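Local atomic coordinates of Glyco_hydro_cc domain-containing protein (Cryptococcus neoformans, PDB entry 6UBC), a protein that probably binds oligosaccharides derived from beta-1,3-glucan, as a fungal member of glycoside hydrolase family GH128. Residues Phe371-Asp376 against Asn390-Asp395. Numbering follows the deposited sequence.
Sequences FACVDD and NTFIND
A sulfur-aromatic contact at a disulfide joins Cys373 to Phe392, where strand 366-375 of the beta/alpha-barrel core, characteristic of GH128, packs against helix 386-402, the next long helix in the chain. Phe392 reaches from the helix with CG anti to its backbone N (chi1 -177°), which carries the ring out to the strand and lays one face against Cys373. SG of Cys373 sits over that face, 4.1 Å from the centroid of the Phe392 ring. It leans toward the root of the ring, with Phe392 CG its nearest ring atom at 3.8 Å. Further along the same face, CA of Cys373 makes a CH-pi contact 4.0 Å from the Phe392 centroid, while Cys373 CB rests 3.7 Å from Phe392 CD2. The far part of the ring meets the strand backbone, with Phe392 CE2 3.6 Å from Cys373 N. Phe371 approaches obliquely, its CD1 4.2 Å from Phe392 CE2, and Met348 of helix 348-362 also touches Phe392. The sulfur is bonded to Cys383, the residue just after the short strand 381-382, which pairs antiparallel with strand 366-375, and Cys373 also pairs with Cys383 through the backbone. Disulfide and main chain together probably help to hold the sulfur over the ring, and the helix meets the strand here through buried dispersion and sulfur-pi contacts, without polar bonds between the two segments.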
# COMPACT_ATOMS: atom_id res chain seq x y z
N PHE A 371 3.81 -0.18 -5.39
CA PHE A 371 5.13 -0.37 -6.02
C PHE A 371 5.20 0.34 -7.36
O PHE A 371 4.17 0.55 -7.99
CB PHE A 371 5.47 -1.83 -6.23
CG PHE A 371 4.69 -2.60 -7.25
CD1 PHE A 371 5.07 -2.58 -8.58
CD2 PHE A 371 3.56 -3.32 -6.88
CE1 PHE A 371 4.31 -3.28 -9.52
CE2 PHE A 371 2.78 -3.96 -7.82
CZ PHE A 371 3.18 -3.95 -9.13
N ALA A 372 6.41 0.74 -7.70
CA ALA A 372 6.72 1.43 -8.96
C ALA A 372 8.15 1.19 -9.37
O ALA A 372 8.99 1.04 -8.50
CB ALA A 372 6.40 2.89 -8.86
N CYS A 373 8.40 1.22 -10.69
CA CYS A 373 9.77 1.15 -11.26
C CYS A 373 10.41 2.53 -11.08
O CYS A 373 10.02 3.49 -11.80
CB CYS A 373 9.73 0.75 -12.71
SG CYS A 373 11.35 0.26 -13.37
N VAL A 374 11.38 2.63 -10.20
CA VAL A 374 12.13 3.88 -9.90
C VAL A 374 13.58 3.50 -9.67
O VAL A 374 13.85 2.62 -8.84
CB VAL A 374 11.56 4.61 -8.68
CG1 VAL A 374 12.34 5.85 -8.34
CG2 VAL A 374 10.09 4.91 -8.79
N ASP A 375 14.50 4.22 -10.28
CA ASP A 375 15.94 4.10 -9.95
C ASP A 375 16.24 4.98 -8.75
O ASP A 375 16.29 6.21 -8.89
CB ASP A 375 16.77 4.39 -11.20
CG ASP A 375 18.24 4.29 -10.89
OD1 ASP A 375 18.58 3.96 -9.75
OD2 ASP A 375 19.01 4.56 -11.81
N ASP A 376 16.38 4.38 -7.59
CA ASP A 376 16.64 5.17 -6.36
C ASP A 376 18.10 5.04 -5.96
O ASP A 376 18.38 5.36 -4.83
CB ASP A 376 15.70 4.77 -5.22
CG ASP A 376 16.02 3.40 -4.68
OD1 ASP A 376 16.61 2.61 -5.44
OD2 ASP A 376 15.68 3.14 -3.51
N ASN A 390 8.06 -3.06 -18.44
CA ASN A 390 7.35 -4.35 -18.64
C ASN A 390 8.11 -5.47 -17.90
O ASN A 390 7.46 -6.28 -17.22
CB ASN A 390 7.19 -4.69 -20.11
CG ASN A 390 6.24 -3.79 -20.84
OD1 ASN A 390 5.35 -3.15 -20.24
ND2 ASN A 390 6.42 -3.72 -22.13
N THR A 391 9.43 -5.52 -18.05
CA THR A 391 10.27 -6.55 -17.41
C THR A 391 10.15 -6.48 -15.89
O THR A 391 9.94 -7.53 -15.21
CB THR A 391 11.73 -6.45 -17.83
OG1 THR A 391 11.76 -6.57 -19.26
CG2 THR A 391 12.55 -7.49 -17.13
N PHE A 392 10.17 -5.26 -15.39
CA PHE A 392 10.01 -4.98 -13.95
C PHE A 392 8.67 -5.49 -13.46
O PHE A 392 8.66 -6.13 -12.41
CB PHE A 392 10.20 -3.49 -13.66
CG PHE A 392 10.11 -3.17 -12.21
CD1 PHE A 392 11.24 -3.26 -11.42
CD2 PHE A 392 8.93 -2.67 -11.66
CE1 PHE A 392 11.19 -2.86 -10.09
CE2 PHE A 392 8.87 -2.29 -10.35
CZ PHE A 392 9.99 -2.44 -9.54
N ILE A 393 7.58 -5.14 -14.14
CA ILE A 393 6.22 -5.53 -13.68
C ILE A 393 6.17 -7.06 -13.68
O ILE A 393 5.68 -7.65 -12.70
CB ILE A 393 5.13 -4.90 -14.58
CG1 ILE A 393 5.00 -3.38 -14.38
CG2 ILE A 393 3.82 -5.60 -14.30
CD1 ILE A 393 4.30 -2.65 -15.52
N ASN A 394 6.65 -7.70 -14.74
CA ASN A 394 6.54 -9.19 -14.88
C ASN A 394 7.37 -9.85 -13.78
O ASN A 394 6.81 -10.73 -13.05
CB ASN A 394 6.99 -9.61 -16.27
CG ASN A 394 5.93 -9.29 -17.32
OD1 ASN A 394 4.73 -9.48 -17.08
ND2 ASN A 394 6.38 -8.95 -18.52
N ASP A 395 8.58 -9.31 -13.54
CA ASP A 395 9.52 -9.82 -12.53
C ASP A 395 8.94 -9.65 -11.13
O ASP A 395 9.07 -10.58 -10.30
CB ASP A 395 10.88 -9.15 -12.61
CG ASP A 395 11.78 -9.57 -13.78
OD1 ASP A 395 11.46 -10.53 -14.45
OD2 ASP A 395 12.80 -8.90 -13.99